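PDB 1OY3: transcription factor inhibitor I-kappa-B-beta from Mus musculus, which inhibits NF-kappa-B by binding it and trapping it in the cytoplasm, though its unphosphorylated, resynthesised form can instead accompany NF-kappa-B into the nucleus. Local coordinates for residues 50-53 against 59-62; 70-75 against 148-153; 80-85 against 92-97. One frame throughout, in Å; residues are numbered along the deposited sequence.

Interaction 1. Residues 50-53 against 59-62; sequences HLAA and STVE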
ATOM      1  N   HIS C  50       9.656   6.144  12.656  1.00 15.43           N
ATOM      2  CA  HIS C  50       8.683   5.169  12.163  1.00 14.26           C
ATOM      3  C   HIS C  50       8.139   4.344  13.321  1.00 11.57           C
ATOM      4  O   HIS C  50       6.934   4.113  13.436  1.00  9.32           O
ATOM      5  CB  HIS C  50       9.330   4.204  11.166  1.00  9.58           C
ATOM      6  CG  HIS C  50       9.613   4.793   9.820  1.00 20.99           C
ATOM      7  ND1 HIS C  50      10.862   4.740   9.236  1.00 12.73           N
ATOM      8  CD2 HIS C  50       8.796   5.369   8.908  1.00 19.62           C
ATOM      9  CE1 HIS C  50      10.802   5.254   8.021  1.00 20.90           C
ATOM     10  NE2 HIS C  50       9.558   5.644   7.797  1.00 23.46           N
ATOM     11  N   LEU C  51       9.043   3.878  14.169  1.00 16.12           N
ATOM     12  CA  LEU C  51       8.638   3.072  15.309  1.00 15.01           C
ATOM     13  C   LEU C  51       7.717   3.852  16.239  1.00 13.91           C
ATOM     14  O   LEU C  51       6.704   3.334  16.686  1.00 15.83           O
ATOM     15  CB  LEU C  51       9.880   2.592  16.073  1.00 16.04           C
ATOM     16  CG  LEU C  51      10.724   1.611  15.258  1.00 18.05           C
ATOM     17  CD1 LEU C  51      12.026   1.281  15.994  1.00 21.55           C
ATOM     18  CD2 LEU C  51       9.905   0.360  14.990  1.00 16.05           C
ATOM     19  N   ALA C  52       8.080   5.099  16.519  1.00 10.37           N
ATOM     20  CA  ALA C  52       7.304   5.951  17.407  1.00 15.84           C
ATOM     21  C   ALA C  52       5.909   6.181  16.819  1.00 17.22           C
ATOM     22  O   ALA C  52       4.909   6.182  17.549  1.00 17.32           O
ATOM     23  CB  ALA C  52       8.029   7.292  17.603  1.00 17.54           C
ATOM     24  N   ALA C  53       5.852   6.361  15.503  1.00 13.06           N
ATOM     25  CA  ALA C  53       4.581   6.586  14.815  1.00 14.72           C
ATOM     26  C   ALA C  53       3.658   5.371  14.916  1.00 12.52           C
ATOM     27  O   ALA C  53       2.460   5.505  15.175  1.00 16.45           O
ATOM     28  CB  ALA C  53       4.829   6.926  13.352  1.00  9.26           C
ATOM     29  N   SER C  59       4.204  12.104  22.115  1.00 18.69           N
ATOM     30  CA  SER C  59       5.285  12.740  22.836  1.00 20.23           C
ATOM     31  C   SER C  59       6.629  12.284  22.267  1.00 19.60           C
ATOM     32  O   SER C  59       7.539  13.088  22.058  1.00 21.68           O
ATOM     33  CB  SER C  59       5.188  12.391  24.319  1.00 25.78           C
ATOM     34  OG  SER C  59       6.239  12.990  25.039  1.00 31.07           O
ATOM     35  N   THR C  60       6.742  10.994  21.986  1.00 18.84           N
ATOM     36  CA  THR C  60       7.984  10.443  21.452  1.00 17.80           C
ATOM     37  C   THR C  60       8.254  10.915  20.021  1.00 20.18           C
ATOM     38  O   THR C  60       9.406  11.095  19.623  1.00 18.80           O
ATOM     39  CB  THR C  60       7.948   8.906  21.502  1.00 20.77           C
ATOM     40  OG1 THR C  60       7.725   8.493  22.857  1.00 16.58           O
ATOM     41  CG2 THR C  60       9.266   8.313  20.991  1.00 20.70           C
ATOM     42  N   VAL C  61       7.192  11.140  19.254  1.00 14.86           N
ATOM     43  CA  VAL C  61       7.357  11.596  17.892  1.00 10.84           C
ATOM     44  C   VAL C  61       7.894  13.026  17.881  1.00 14.29           C
ATOM     45  O   VAL C  61       8.697  13.381  17.015  1.00 10.82           O
ATOM     46  CB  VAL C  61       6.020  11.521  17.107  1.00  9.96           C
ATOM     47  CG1 VAL C  61       6.131  12.299  15.799  1.00  5.26           C
ATOM     48  CG2 VAL C  61       5.676  10.046  16.824  1.00  7.12           C
ATOM     49  N   GLU C  62       7.473  13.840  18.850  1.00 17.58           N
ATOM     50  CA  GLU C  62       7.932  15.225  18.922  1.00 15.13           C
ATOM     51  C   GLU C  62       9.417  15.313  19.247  1.00 18.22           C
ATOM     52  O   GLU C  62      10.140  16.117  18.658  1.00 19.27           O
ATOM     53  CB  GLU C  62       7.123  16.013  19.966  1.00 21.30           C
ATOM     54  CG  GLU C  62       7.597  17.456  20.181  1.00 20.71           C
ATOM     55  CD  GLU C  62       6.671  18.262  21.088  1.00 16.35           C
ATOM     56  OE1 GLU C  62       6.221  17.711  22.114  1.00 18.01           O
ATOM     57  OE2 GLU C  62       6.395  19.442  20.779  1.00 12.70           O
TER
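T60 and V61 each aim one methyl at A52, and their first torsions decide which one. In T60 chi1 is -57°, a setting that places CG2 opposite the backbone N and leaves OG1 opposite the carbonyl carbon. V61, with chi1 167°, has CG1 anti to its N, while CG2 stands beside that N and faces helix 48-55. The two methyls close on a single atom: A52 CB lies 3.7 Å from T60 CG2 and equally 3.7 Å from V61 CG2. A52 CB thus packs against methyls of two consecutive residues. V61 CG2 also comes over the backbone of the facing helix, 3.9 Å from A53 N.

The closeness of the main chains follows from the alanine. The CA atoms of A52 and V61 are only 5.7 Å apart, and since A52 carries nothing beyond CB, contact at ordinary van der Waals distance is possible at this spacing. No hydrogen bond crosses between the segments, and all four touching residues are buried, so the 130 Å² of surface hidden here is held by apolar contact.

Polar groups at the margin find partners elsewhere. T60 OG1 is hydrogen-bonded to E57 OE2, one turn back, which keeps the hydroxyl away from A52 and agrees with the methyl-inward rotamer. H50 points away from 59-62, and its ND1 pairs with T47 N. The V61 side chain also touches C93, V96 and L97 on helix 91-97, carrying the packing into the next repeat, while L51 reaches helix 12-18 and an apolar side chain of another protein chain. A close pair of helices, joined by a short turn and packed here through alanine against beta-branched side chains, is the helix-turn-helix of an ankyrin repeat, in this case ANK 2.

Interaction 2. Residues 70-75 against 148-153; sequences GVLVAE and RLQLEA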
ATOM      1  N   GLY C  70      14.461  12.734  10.124  1.00 23.69           N
ATOM      2  CA  GLY C  70      13.919  12.891   8.782  1.00 24.83           C
ATOM      3  C   GLY C  70      12.473  12.433   8.703  1.00 24.40           C
ATOM      4  O   GLY C  70      12.130  11.333   9.123  1.00 28.46           O
ATOM      5  N   VAL C  71      11.617  13.273   8.143  1.00 25.73           N
ATOM      6  CA  VAL C  71      10.203  12.953   8.071  1.00 25.11           C
ATOM      7  C   VAL C  71       9.760  12.338   6.737  1.00 24.82           C
ATOM      8  O   VAL C  71       8.611  11.929   6.585  1.00 25.91           O
ATOM      9  CB  VAL C  71       9.371  14.221   8.385  1.00 22.85           C
ATOM     10  CG1 VAL C  71       9.303  15.131   7.168  1.00 20.60           C
ATOM     11  CG2 VAL C  71       8.010  13.835   8.861  1.00 29.51           C
ATOM     12  N   LEU C  72      10.669  12.274   5.774  1.00 22.20           N
ATOM     13  CA  LEU C  72      10.348  11.704   4.468  1.00 24.35           C
ATOM     14  C   LEU C  72      10.941  10.319   4.288  1.00 21.86           C
ATOM     15  O   LEU C  72      10.618   9.629   3.326  1.00 24.97           O
ATOM     16  CB  LEU C  72      10.844  12.619   3.339  1.00 18.48           C
ATOM     17  CG  LEU C  72      10.174  13.990   3.235  1.00 27.47           C
ATOM     18  CD1 LEU C  72      10.660  14.694   1.981  1.00 21.56           C
ATOM     19  CD2 LEU C  72       8.664  13.831   3.179  1.00 27.22           C
ATOM     20  N   VAL C  73      11.812   9.912   5.201  1.00 21.94           N
ATOM     21  CA  VAL C  73      12.427   8.595   5.099  1.00 22.09           C
ATOM     22  C   VAL C  73      11.307   7.571   4.998  1.00 20.60           C
ATOM     23  O   VAL C  73      10.281   7.706   5.654  1.00 23.83           O
ATOM     24  CB  VAL C  73      13.316   8.286   6.335  1.00 24.28           C
ATOM     25  CG1 VAL C  73      13.960   6.910   6.189  1.00 22.40           C
ATOM     26  CG2 VAL C  73      14.397   9.366   6.479  1.00 19.22           C
ATOM     27  N   ALA C  74      11.495   6.560   4.160  1.00 20.54           N
ATOM     28  CA  ALA C  74      10.482   5.531   3.978  1.00 21.15           C
ATOM     29  C   ALA C  74      10.988   4.151   4.371  1.00 17.98           C
ATOM     30  O   ALA C  74      12.137   3.808   4.115  1.00 22.88           O
ATOM     31  CB  ALA C  74      10.033   5.505   2.527  1.00 21.51           C
ATOM     32  N   GLU C  75      10.128   3.361   4.999  1.00 15.87           N
ATOM     33  CA  GLU C  75      10.508   2.011   5.366  1.00 18.82           C
ATOM     34  C   GLU C  75      10.284   1.083   4.176  1.00 18.56           C
ATOM     35  O   GLU C  75      10.089   1.556   3.054  1.00 23.14           O
ATOM     36  CB  GLU C  75       9.723   1.555   6.601  1.00 17.95           C
ATOM     37  CG  GLU C  75       8.253   1.887   6.599  1.00 23.51           C
ATOM     38  CD  GLU C  75       7.440   0.924   5.766  1.00 18.99           C
ATOM     39  OE1 GLU C  75       7.283   1.149   4.551  1.00 19.25           O
ATOM     40  OE2 GLU C  75       6.971  -0.071   6.340  1.00 17.46           O
ATOM     41  N   ARG C 148       5.274  20.326   4.589  1.00 21.09           N
ATOM     42  CA  ARG C 148       4.155  19.950   3.727  1.00 25.10           C
ATOM     43  C   ARG C 148       4.511  18.922   2.647  1.00 25.46           C
ATOM     44  O   ARG C 148       3.630  18.380   1.979  1.00 25.65           O
ATOM     45  CB  ARG C 148       3.553  21.198   3.070  1.00 26.78           C
ATOM     46  CG  ARG C 148       2.755  22.086   4.013  1.00 29.19           C
ATOM     47  CD  ARG C 148       1.929  23.102   3.216  1.00 37.69           C
ATOM     48  NE  ARG C 148       0.876  23.723   4.017  1.00 40.78           N
ATOM     49  CZ  ARG C 148       1.090  24.611   4.984  1.00 44.29           C
ATOM     50  NH1 ARG C 148       2.328  24.993   5.274  1.00 48.46           N
ATOM     51  NH2 ARG C 148       0.067  25.115   5.668  1.00 42.37           N
ATOM     52  N   LEU C 149       5.801  18.661   2.472  1.00 22.91           N
ATOM     53  CA  LEU C 149       6.242  17.680   1.493  1.00 26.09           C
ATOM     54  C   LEU C 149       5.832  16.281   1.964  1.00 25.03           C
ATOM     55  O   LEU C 149       5.952  15.317   1.216  1.00 25.31           O
ATOM     56  CB  LEU C 149       7.763  17.746   1.313  1.00 24.62           C
ATOM     57  CG  LEU C 149       8.310  19.105   0.859  1.00 29.08           C
ATOM     58  CD1 LEU C 149       9.832  19.097   0.901  1.00 23.64           C
ATOM     59  CD2 LEU C 149       7.808  19.415  -0.543  1.00 23.49           C
ATOM     60  N   GLN C 150       5.357  16.175   3.206  1.00 21.23           N
ATOM     61  CA  GLN C 150       4.922  14.884   3.755  1.00 13.86           C
ATOM     62  C   GLN C 150       3.540  14.517   3.210  1.00 14.53           C
ATOM     63  O   GLN C 150       3.212  13.336   3.022  1.00 15.74           O
ATOM     64  CB  GLN C 150       4.817  14.951   5.280  1.00 12.83           C
ATOM     65  CG  GLN C 150       6.124  15.156   6.034  1.00 13.04           C
ATOM     66  CD  GLN C 150       5.889  15.422   7.524  1.00 15.60           C
ATOM     67  OE1 GLN C 150       5.540  14.514   8.283  1.00 14.50           O
ATOM     68  NE2 GLN C 150       6.058  16.675   7.938  1.00 15.08           N
ATOM     69  N   LEU C 151       2.746  15.544   2.950  1.00 17.35           N
ATOM     70  CA  LEU C 151       1.382  15.395   2.481  1.00 19.66           C
ATOM     71  C   LEU C 151       1.218  14.650   1.179  1.00 19.26           C
ATOM     72  O   LEU C 151       0.233  13.950   0.979  1.00 19.24           O
ATOM     73  CB  LEU C 151       0.718  16.773   2.352  1.00 20.91           C
ATOM     74  CG  LEU C 151       0.602  17.601   3.633  1.00 28.42           C
ATOM     75  CD1 LEU C 151      -0.103  18.918   3.300  1.00 25.18           C
ATOM     76  CD2 LEU C 151      -0.169  16.818   4.700  1.00 18.13           C
ATOM     77  N   GLU C 152       2.168  14.813   0.277  1.00 18.09           N
ATOM     78  CA  GLU C 152       2.045  14.142  -1.000  1.00 21.50           C
ATOM     79  C   GLU C 152       3.091  13.046  -1.207  1.00 17.50           C
ATOM     80  O   GLU C 152       3.288  12.566  -2.318  1.00 21.44           O
ATOM     81  CB  GLU C 152       2.068  15.187  -2.117  1.00 23.92           C
ATOM     82  CG  GLU C 152       0.920  16.199  -1.965  1.00 24.07           C
ATOM     83  CD  GLU C 152      -0.450  15.528  -1.937  1.00 30.44           C
ATOM     84  OE1 GLU C 152      -1.330  15.971  -1.158  1.00 25.32           O
ATOM     85  OE2 GLU C 152      -0.649  14.561  -2.703  1.00 31.68           O
ATOM     86  N   ALA C 153       3.740  12.639  -0.119  1.00 18.48           N
ATOM     87  CA  ALA C 153       4.724  11.568  -0.197  1.00 18.03           C
ATOM     88  C   ALA C 153       3.945  10.308  -0.592  1.00 19.33           C
ATOM     89  O   ALA C 153       2.867  10.047  -0.063  1.00 20.58           O
ATOM     90  CB  ALA C 153       5.410  11.366   1.162  1.00 15.88           C
TER
HETATM   91  O   HOH W   1       6.204  11.585   7.669  1.00 19.70           O
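Loops that lead into two successive helix pairs of the ankyrin stack meet here: V71 and L72, in the passage from helix 58-66 to helix 81-85, face L149 and Q150, which lie before helix 161-167. L72 makes its contact with both branches. Its CD2 sits 3.7 Å from L149 O and 3.9 Å from Q150 CA, so that methyl rests on the backbone of L149 and Q150, while CD1 makes the apolar side-chain contact, approaching L149 CB at 4.3 Å. L72 starts off alongside the opposing segment and is carried onto it by its branched end.

V71 and Q150 cross at about a right angle. Their side chains are modelled too close together, V71 CG2 against the Q150 amide, so the detail of that approach is doubtful. A water joins the same two residues, donating to V71 O at 2.7 Å and to Q150 OE1 at 3.1 Å; the second bond shares the uncertainty of the amide position. In ankyrin proteins the loops between helix pairs line up side by side along one edge of the stack, and this contact follows that pattern, although neither segment forms a regular strand.

The NE2 end of the Q150 amide has partners outside the two segments: it is hydrogen-bonded to W147 O and to L97 O, the latter on helix 91-97, and the extended chain beyond CG (chi2 171°) gives the amide the reach to do so. The backbone behind it is folded by a type I turn from Q150 to A153, closed by A153 N to Q150 O at 3.3 Å. E152, farther along the turn, pairs with K186 in a salt bridge and takes a hydrogen bond from D183 N.

Interaction 3. Residues 80-85 against 92-97; sequences TALHLA and TCACVL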
ATOM      1  N   THR C  80       6.216   6.663   4.976  1.00 17.31           N
ATOM      2  CA  THR C  80       6.899   7.678   5.778  1.00 15.01           C
ATOM      3  C   THR C  80       6.273   7.505   7.150  1.00 14.89           C
ATOM      4  O   THR C  80       5.341   6.698   7.308  1.00 10.35           O
ATOM      5  CB  THR C  80       6.562   9.101   5.331  1.00 14.68           C
ATOM      6  OG1 THR C  80       5.140   9.273   5.374  1.00 17.12           O
ATOM      7  CG2 THR C  80       7.065   9.366   3.920  1.00  9.36           C
ATOM      8  N   ALA C  81       6.764   8.259   8.131  1.00 17.35           N
ATOM      9  CA  ALA C  81       6.212   8.207   9.482  1.00 15.21           C
ATOM     10  C   ALA C  81       4.741   8.628   9.428  1.00 15.18           C
ATOM     11  O   ALA C  81       3.900   8.061  10.127  1.00 15.19           O
ATOM     12  CB  ALA C  81       6.985   9.146  10.419  1.00  5.29           C
ATOM     13  N   LEU C  82       4.433   9.623   8.593  1.00 11.84           N
ATOM     14  CA  LEU C  82       3.052  10.090   8.459  1.00 11.96           C
ATOM     15  C   LEU C  82       2.171   8.992   7.882  1.00 11.59           C
ATOM     16  O   LEU C  82       1.020   8.866   8.267  1.00 10.94           O
ATOM     17  CB  LEU C  82       2.951  11.342   7.559  1.00 11.69           C
ATOM     18  CG  LEU C  82       1.518  11.887   7.379  1.00 16.66           C
ATOM     19  CD1 LEU C  82       0.927  12.190   8.750  1.00 21.36           C
ATOM     20  CD2 LEU C  82       1.499  13.156   6.494  1.00  9.69           C
ATOM     21  N   HIS C  83       2.699   8.208   6.945  1.00 13.67           N
ATOM     22  CA  HIS C  83       1.918   7.122   6.344  1.00 13.56           C
ATOM     23  C   HIS C  83       1.513   6.110   7.391  1.00 14.30           C
ATOM     24  O   HIS C  83       0.397   5.615   7.378  1.00 16.18           O
ATOM     25  CB  HIS C  83       2.713   6.365   5.275  1.00 12.27           C
ATOM     26  CG  HIS C  83       2.611   6.949   3.903  1.00 14.37           C
ATOM     27  ND1 HIS C  83       3.631   7.674   3.327  1.00 12.34           N
ATOM     28  CD2 HIS C  83       1.616   6.901   2.986  1.00 15.04           C
ATOM     29  CE1 HIS C  83       3.270   8.046   2.111  1.00 18.00           C
ATOM     30  NE2 HIS C  83       2.051   7.590   1.882  1.00 14.73           N
ATOM     31  N   LEU C  84       2.454   5.786   8.271  1.00 19.86           N
ATOM     32  CA  LEU C  84       2.229   4.811   9.326  1.00 19.99           C
ATOM     33  C   LEU C  84       1.186   5.310  10.316  1.00 17.10           C
ATOM     34  O   LEU C  84       0.350   4.540  10.783  1.00 19.97           O
ATOM     35  CB  LEU C  84       3.555   4.495  10.038  1.00 15.08           C
ATOM     36  CG  LEU C  84       4.623   3.875   9.127  1.00 19.80           C
ATOM     37  CD1 LEU C  84       5.961   3.772   9.861  1.00 21.99           C
ATOM     38  CD2 LEU C  84       4.155   2.498   8.672  1.00 17.35           C
ATOM     39  N   ALA C  85       1.237   6.600  10.632  1.00 14.99           N
ATOM     40  CA  ALA C  85       0.283   7.183  11.555  1.00 13.16           C
ATOM     41  C   ALA C  85      -1.115   6.986  10.999  1.00 17.01           C
ATOM     42  O   ALA C  85      -2.049   6.699  11.749  1.00 15.19           O
ATOM     43  CB  ALA C  85       0.556   8.686  11.751  1.00 17.69           C
ATOM     44  N   THR C  92      -2.876  12.139  17.009  1.00 11.58           N
ATOM     45  CA  THR C  92      -2.002  13.096  17.662  1.00 12.92           C
ATOM     46  C   THR C  92      -0.589  13.097  17.049  1.00 12.78           C
ATOM     47  O   THR C  92       0.041  14.145  16.927  1.00 16.45           O
ATOM     48  CB  THR C  92      -1.946  12.837  19.188  1.00 15.63           C
ATOM     49  OG1 THR C  92      -1.623  11.466  19.440  1.00 15.04           O
ATOM     50  CG2 THR C  92      -3.284  13.153  19.821  1.00 15.80           C
ATOM     51  N   CYS C  93      -0.098  11.930  16.649  1.00 15.01           N
ATOM     52  CA  CYS C  93       1.226  11.847  16.023  1.00 10.30           C
ATOM     53  C   CYS C  93       1.249  12.615  14.700  1.00 14.58           C
ATOM     54  O   CYS C  93       2.211  13.340  14.393  1.00 10.09           O
ATOM     55  CB  CYS C  93       1.589  10.393  15.762  1.00 16.30           C
ATOM     56  SG  CYS C  93       1.941   9.427  17.250  1.00 19.05           S
ATOM     57  N   ALA C  94       0.184  12.461  13.915  1.00 13.30           N
ATOM     58  CA  ALA C  94       0.100  13.135  12.625  1.00 19.95           C
ATOM     59  C   ALA C  94       0.130  14.639  12.849  1.00 19.91           C
ATOM     60  O   ALA C  94       0.731  15.383  12.079  1.00 22.62           O
ATOM     61  CB  ALA C  94      -1.200  12.741  11.899  1.00 10.13           C
ATOM     62  N   CYS C  95      -0.538  15.065  13.914  1.00 20.06           N
ATOM     63  CA  CYS C  95      -0.628  16.468  14.279  1.00 22.77           C
ATOM     64  C   CYS C  95       0.763  17.058  14.591  1.00 21.06           C
ATOM     65  O   CYS C  95       1.104  18.169  14.161  1.00 17.15           O
ATOM     66  CB  CYS C  95      -1.572  16.588  15.472  1.00 23.88           C
ATOM     67  SG  CYS C  95      -2.049  18.250  15.854  1.00 40.66           S
ATOM     68  N   VAL C  96       1.562  16.305  15.336  1.00 19.37           N
ATOM     69  CA  VAL C  96       2.920  16.725  15.674  1.00 17.50           C
ATOM     70  C   VAL C  96       3.735  16.900  14.388  1.00 18.30           C
ATOM     71  O   VAL C  96       4.487  17.862  14.235  1.00 21.41           O
ATOM     72  CB  VAL C  96       3.639  15.661  16.543  1.00 20.27           C
ATOM     73  CG1 VAL C  96       5.086  16.042  16.720  1.00  7.97           C
ATOM     74  CG2 VAL C  96       2.937  15.516  17.896  1.00 17.06           C
ATOM     75  N   LEU C  97       3.584  15.959  13.461  1.00 18.95           N
ATOM     76  CA  LEU C  97       4.330  16.014  12.213  1.00 18.17           C
ATOM     77  C   LEU C  97       3.863  17.088  11.241  1.00 17.89           C
ATOM     78  O   LEU C  97       4.682  17.693  10.547  1.00 14.09           O
ATOM     79  CB  LEU C  97       4.284  14.660  11.501  1.00 13.91           C
ATOM     80  CG  LEU C  97       4.976  13.476  12.186  1.00 16.48           C
ATOM     81  CD1 LEU C  97       4.703  12.214  11.387  1.00 13.23           C
ATOM     82  CD2 LEU C  97       6.481  13.734  12.308  1.00 12.78           C
TER
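Helix 81-85 and helix 92-97 run nearly antiparallel, their short axes 9.2 Å apart at closest approach with 155° between their directions, and A94 stands nearest to L82 in CA position. They are the helix pair of the third ankyrin repeat, and alanines on both helices (A81, A85 and A94) lie in the interface, consistent with this spacing. L97 reaches across with CD1, 3.9 Å from A81 CB and 3.8 Å from L82 N, so one methyl sits over the first turn of the opposing helix. L82 answers from the other helix. Its CG is swung opposite the backbone N (chi1 -180°), and from there CD1 meets A94 CB at 3.8 Å. Farther along, A85 CB fits against C93 and A94, with A94 N at 4.4 Å. No hydrogen bond crosses, and all six touching residues are buried.

The neighbours extend the same packing: A81 touches L49 and L84 touches I54, both of helix 48-55, and L82 touches P161 of helix 161-167. Helix 81-85 thus lies between the corresponding helices of the repeats before and after.

Where helix 81-85 begins, T80 and H83 form a capping box, within the TALH version of the TPLH motif at the start of the first helix of an ankyrin repeat. T80 OG1 accepts from H83 N at 3.1 Å, while T80 N donates to H83 ND1 at 3.2 Å in a nearly straight bond (174°) tilted somewhat from the ring plane. The ring's far nitrogen, H83 NE2, is hydrogen-bonded to H159 O of the fourth repeat.

How the interactions relate
From the N terminus, interaction 1 comes first and closes a short turn between helix 48-55 and helix 58-66, completing its loop before the others open. Interaction 2 then opens at 70-75 and ends only at 148-153, bridging a span that includes the unmodelled residues 109-143. Interaction 3, with its own short turn between 85 and 92, falls wholly within that span. None of the loops cross. Interactions 1 and 3 each join the two helices of one repeat, and the repeats stack directly: E62 CA lies 3.7 Å from V96 CG1. Interaction 2 ties loops along the edge, touching interaction 1 through H50 and interaction 3 through T80 and, probably by a hydrogen bond, through Q150 and L97.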